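Local structure of oxidoreductase, short chain dehydrogenase/reductase family protein (Collinsella aerofaciens, 5FYD) at residues 35-40 against 47-52; 11-16 against 23-28. The protein catalyses the NADPH-dependent reduction of the 7-oxo group of 7-oxolithocholate to give ursodeoxycholate, working as a homodimer of the short-chain dehydrogenase/reductase family. All coordinates share one frame; numbering follows the deposited sequence.

Contact 1: residues 35-40 against 47-52; sequences VVMVGR and VLAGEI
Met37 carries most of this contact, laying its thioether end across the helix at Ala49. The sulfur SD sits 3.7 Å from the methyl CB of Ala49, and the terminal CE lies 3.7 Å from Ala49 CA, so the last two atoms of the chain follow the surface of a single small residue. The torsions explain it. A chi1 of 57° tucks CG over the backbone, flanked by N and C, chi2 is extended, and a bend at chi3 (73°) swings CE along the helix instead of into it. Leu48 meets the same sulfur through its branch point, CG to Met37 SD being 4.1 Å.

Strand 34-39 and helix 42-56 are the first two elements of a beta-alpha-beta unit completed by strand 60-64, part of the Rossmann fold. Their segments run nearly antiparallel, at 162° with the axes 10.1 Å apart. Arg40, just past the strand, binds NADP(+), while the packing lies farther back along the strand, on one face of the sheet.

The contacts made by Ile52 are longer. It receives Met37 CE at 4.3 Å on its CG1, and its other branch, CG2, comes 4.4 Å from CG2 of Val35. No hydrogen bond crosses between the segments. Helix 19-30 flanks the group, with Cys25 and Ile28 against Val35, and on another flank Ala49 and Ile52 both rest on Thr60 of the next strand.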
loop_
_atom_site.group_PDB
_atom_site.type_symbol
_atom_site.label_atom_id
_atom_site.label_comp_id
_atom_site.label_asym_id
_atom_site.label_seq_id
_atom_site.Cartn_x
_atom_site.Cartn_y
_atom_site.Cartn_z
ATOM N N VAL A 35 11.288 23.445 12.410
ATOM C CA VAL A 35 11.251 22.061 11.929
ATOM C C VAL A 35 12.203 21.873 10.753
ATOM O O VAL A 35 12.071 22.553 9.748
ATOM C CB VAL A 35 9.837 21.674 11.507
ATOM C CG1 VAL A 35 9.769 20.221 11.099
ATOM C CG2 VAL A 35 8.845 21.939 12.636
ATOM N N VAL A 36 13.130 20.922 10.890
ATOM C CA VAL A 36 13.922 20.450 9.764
ATOM C C VAL A 36 13.228 19.184 9.323
ATOM O O VAL A 36 13.137 18.235 10.105
ATOM C CB VAL A 36 15.385 20.131 10.150
ATOM C CG1 VAL A 36 16.181 19.789 8.911
ATOM C CG2 VAL A 36 16.027 21.285 10.866
ATOM N N MET A 37 12.736 19.172 8.092
ATOM C CA MET A 37 11.985 18.043 7.559
ATOM C C MET A 37 12.758 17.423 6.407
ATOM O O MET A 37 13.209 18.137 5.489
ATOM C CB MET A 37 10.571 18.459 7.119
ATOM C CG MET A 37 10.471 19.558 6.095
ATOM S SD MET A 37 8.723 19.989 5.883
ATOM C CE MET A 37 8.468 20.837 7.416
ATOM N N VAL A 38 12.944 16.105 6.490
ATOM C CA VAL A 38 13.830 15.401 5.584
ATOM C C VAL A 38 13.120 14.232 4.961
ATOM O O VAL A 38 12.382 13.474 5.637
ATOM C CB VAL A 38 15.078 14.878 6.306
ATOM C CG1 VAL A 38 16.109 14.380 5.294
ATOM C CG2 VAL A 38 15.671 15.932 7.237
ATOM N N GLY A 39 13.347 14.079 3.655
ATOM C CA GLY A 39 12.774 12.969 2.914
ATOM C C GLY A 39 13.142 13.052 1.453
ATOM O O GLY A 39 13.765 14.008 1.030
ATOM N N ARG A 40 12.757 12.034 0.691
ATOM C CA ARG A 40 13.137 11.981 -0.728
ATOM C C ARG A 40 12.230 12.803 -1.657
ATOM O O ARG A 40 12.685 13.239 -2.697
ATOM C CB ARG A 40 13.308 10.544 -1.238
ATOM C CG ARG A 40 12.226 9.562 -0.899
ATOM C CD ARG A 40 12.401 8.293 -1.725
ATOM N NE ARG A 40 11.859 8.514 -3.058
ATOM C CZ ARG A 40 10.567 8.401 -3.395
ATOM N NH1 ARG A 40 9.639 8.042 -2.502
ATOM N NH2 ARG A 40 10.193 8.653 -4.646
ATOM N N VAL A 47 5.575 21.552 0.117
ATOM C CA VAL A 47 4.170 21.833 0.381
ATOM C C VAL A 47 3.923 21.776 1.897
ATOM O O VAL A 47 3.370 22.708 2.468
ATOM C CB VAL A 47 3.232 20.883 -0.390
ATOM C CG1 VAL A 47 1.793 21.017 0.097
ATOM C CG2 VAL A 47 3.319 21.159 -1.896
ATOM N N LEU A 48 4.378 20.695 2.530
ATOM C CA LEU A 48 4.229 20.526 3.967
ATOM C C LEU A 48 4.895 21.663 4.754
ATOM O O LEU A 48 4.332 22.171 5.721
ATOM C CB LEU A 48 4.824 19.188 4.408
ATOM C CG LEU A 48 4.746 18.843 5.910
ATOM C CD1 LEU A 48 3.314 18.827 6.403
ATOM C CD2 LEU A 48 5.408 17.486 6.134
ATOM N N ALA A 49 6.096 22.055 4.345
ATOM C CA ALA A 49 6.797 23.154 5.008
ATOM C C ALA A 49 5.990 24.451 4.979
ATOM O O ALA A 49 5.878 25.130 5.997
ATOM C CB ALA A 49 8.170 23.368 4.401
ATOM N N GLY A 50 5.406 24.767 3.825
ATOM C CA GLY A 50 4.554 25.961 3.711
ATOM C C GLY A 50 3.333 25.874 4.614
ATOM O O GLY A 50 2.961 26.850 5.270
ATOM N N GLU A 51 2.745 24.688 4.693
ATOM C CA GLU A 51 1.599 24.453 5.589
ATOM C C GLU A 51 1.978 24.628 7.061
ATOM O O GLU A 51 1.233 25.251 7.844
ATOM C CB GLU A 51 0.999 23.066 5.339
ATOM C CG GLU A 51 0.357 22.984 3.964
ATOM C CD GLU A 51 -0.254 21.633 3.635
ATOM O OE1 GLU A 51 0.182 20.601 4.203
ATOM O OE2 GLU A 51 -1.169 21.625 2.775
ATOM N N ILE A 52 3.150 24.120 7.423
ATOM C CA ILE A 52 3.653 24.237 8.788
ATOM C C ILE A 52 3.897 25.711 9.120
ATOM O O ILE A 52 3.514 26.175 10.195
ATOM C CB ILE A 52 4.926 23.384 9.004
ATOM C CG1 ILE A 52 4.600 21.869 9.019
ATOM C CG2 ILE A 52 5.685 23.791 10.269
ATOM C CD1 ILE A 52 3.972 21.321 10.267
#

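Contact 2: residues 11-16 against 23-28; sequences GLILGA and AFCEKI
Ile13 meets three residues of the helix with different parts of one side chain. Its chi1 of -51° sets the two branches, CG1 next to the backbone N and CG2 opposite it, and chi2, -52°, turns CD1 to Phe24 and Ile28. CD1 then lands 3.7 Å from CB of Phe24, the two side chains crossing at about a right angle, and reaches tip to tip toward CD1 of Ile28 at 4.0 Å. Farther back along the chain, Ile13 CG1 touches Cys25 SG at 3.8 Å.

The thiol of Cys25 sits between Ile13 and Ala16; SG is 3.8 Å from Ala16 CB. Ile28 takes the less common first torsion (chi1 70°) with an extended chi2, and the long branch ends on bare backbone: its CD1 is 3.6 Å from CA of Gly11, where the lack of a side chain lets the methyl lie directly on the strand.

This is the first strand and helix of the Rossmann fold. Thr17 to Gly21, the glycine-rich end of the connection and the first turn of helix 19-30, bind NADP(+). Val218 and Phe222 of helix 214-224 pack on the Phe24 side chain.

All the touching groups are buried, and no hydrogen bond crosses between strand and helix, which meet through methyl, methylene and thiol groups; the seating of the helix on the sheet therefore probably rests on fit of shape between apolar groups rather than on polar pairing.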
loop_
_atom_site.group_PDB
_atom_site.type_symbol
_atom_site.label_atom_id
_atom_site.label_comp_id
_atom_site.label_asym_id
_atom_site.label_seq_id
_atom_site.Cartn_x
_atom_site.Cartn_y
_atom_site.Cartn_z
ATOM N N GLY A 11 13.797 20.966 15.755
ATOM C CA GLY A 11 13.583 19.517 15.758
ATOM C C GLY A 11 13.742 18.970 14.357
ATOM O O GLY A 11 13.412 19.636 13.377
ATOM N N LEU A 12 14.255 17.751 14.271
ATOM C CA LEU A 12 14.631 17.117 13.024
ATOM C C LEU A 12 13.775 15.895 12.858
ATOM O O LEU A 12 13.854 14.954 13.673
ATOM C CB LEU A 12 16.102 16.727 13.098
ATOM C CG LEU A 12 16.712 15.904 11.983
ATOM C CD1 LEU A 12 16.575 16.588 10.638
ATOM C CD2 LEU A 12 18.160 15.636 12.286
ATOM N N ILE A 13 12.961 15.882 11.813
ATOM C CA ILE A 13 12.145 14.738 11.502
ATOM C C ILE A 13 12.711 14.052 10.265
ATOM O O ILE A 13 12.668 14.599 9.151
ATOM C CB ILE A 13 10.669 15.131 11.261
ATOM C CG1 ILE A 13 10.145 16.011 12.423
ATOM C CG2 ILE A 13 9.806 13.893 11.038
ATOM C CD1 ILE A 13 10.366 15.451 13.813
ATOM N N LEU A 14 13.216 12.841 10.466
ATOM C CA LEU A 14 13.873 12.075 9.403
ATOM C C LEU A 14 12.852 11.106 8.807
ATOM O O LEU A 14 12.613 10.006 9.342
ATOM C CB LEU A 14 15.105 11.360 9.946
ATOM C CG LEU A 14 16.125 12.347 10.511
ATOM C CD1 LEU A 14 16.985 11.775 11.619
ATOM C CD2 LEU A 14 16.951 12.899 9.349
ATOM N N GLY A 15 12.223 11.533 7.708
ATOM C CA GLY A 15 11.136 10.806 7.077
ATOM C C GLY A 15 9.835 11.534 7.329
ATOM O O GLY A 15 8.957 11.013 8.011
ATOM N N ALA A 16 9.703 12.726 6.746
ATOM C CA ALA A 16 8.720 13.701 7.200
ATOM C C ALA A 16 7.410 13.779 6.424
ATOM O O ALA A 16 6.511 14.477 6.868
ATOM C CB ALA A 16 9.357 15.072 7.228
ATOM N N ALA A 23 2.933 13.861 11.218
ATOM C CA ALA A 23 2.372 14.131 12.530
ATOM C C ALA A 23 3.449 14.562 13.533
ATOM O O ALA A 23 3.183 15.383 14.406
ATOM C CB ALA A 23 1.597 12.929 13.032
ATOM N N PHE A 24 4.671 14.021 13.400
ATOM C CA PHE A 24 5.789 14.527 14.219
ATOM C C PHE A 24 6.076 16.008 13.930
ATOM O O PHE A 24 6.303 16.801 14.850
ATOM C CB PHE A 24 7.071 13.689 14.038
ATOM C CG PHE A 24 7.185 12.526 14.993
ATOM C CD1 PHE A 24 7.444 12.753 16.341
ATOM C CD2 PHE A 24 6.999 11.215 14.560
ATOM C CE1 PHE A 24 7.518 11.703 17.227
ATOM C CE2 PHE A 24 7.086 10.155 15.436
ATOM C CZ PHE A 24 7.352 10.405 16.769
ATOM N N CYS A 25 6.078 16.381 12.652
ATOM C CA CYS A 25 6.344 17.779 12.266
ATOM C C CYS A 25 5.307 18.698 12.898
ATOM O O CYS A 25 5.646 19.724 13.499
ATOM C CB CYS A 25 6.303 17.961 10.751
ATOM S SG CYS A 25 7.653 17.146 9.847
ATOM N N GLU A 26 4.045 18.304 12.782
ATOM C CA GLU A 26 2.951 19.129 13.313
ATOM C C GLU A 26 3.030 19.231 14.825
ATOM O O GLU A 26 2.842 20.308 15.381
ATOM C CB GLU A 26 1.585 18.597 12.864
ATOM C CG GLU A 26 1.395 18.631 11.365
ATOM C CD GLU A 26 0.213 17.794 10.877
ATOM O OE1 GLU A 26 -0.216 16.849 11.567
ATOM O OE2 GLU A 26 -0.270 18.071 9.777
ATOM N N LYS A 27 3.330 18.116 15.499
ATOM C CA LYS A 27 3.399 18.100 16.968
ATOM C C LYS A 27 4.529 19.004 17.502
ATOM O O LYS A 27 4.299 19.820 18.407
ATOM C CB LYS A 27 3.544 16.672 17.502
ATOM C CG LYS A 27 3.576 16.550 19.014
ATOM C CD LYS A 27 2.267 16.937 19.689
ATOM C CE LYS A 27 2.254 16.485 21.145
ATOM N NZ LYS A 27 0.873 16.374 21.687
ATOM N N ILE A 28 5.734 18.905 16.934
ATOM C CA ILE A 28 6.825 19.742 17.416
ATOM C C ILE A 28 6.621 21.227 17.067
ATOM O O ILE A 28 6.972 22.093 17.854
ATOM C CB ILE A 28 8.243 19.223 17.044
ATOM C CG1 ILE A 28 8.526 19.355 15.557
ATOM C CG2 ILE A 28 8.446 17.781 17.547
ATOM C CD1 ILE A 28 9.992 19.152 15.244
#

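Both contacts are buried and apolar, and each seats a helix on its own strand in successive beta-alpha-beta units of one Rossmann sheet. Strand 34-39 closes the unit of contact 2 and opens that of contact 1. The two strands are neighbours, joined by a probable backbone hydrogen bond from Val36 N to Gly11 O (2.8 Å). The centre of contact 2 lies about 10 Å from the centre of the chain, that of contact 1 about 16 Å, and contact 2 buries more surface (252 against 182 Å²) with its axes closer together. There Gly11 lets Ile28 close on the strand; contact 1, farther out, spans a wider gap with one long methionine. The helices also touch, Cys25 meeting Ile52.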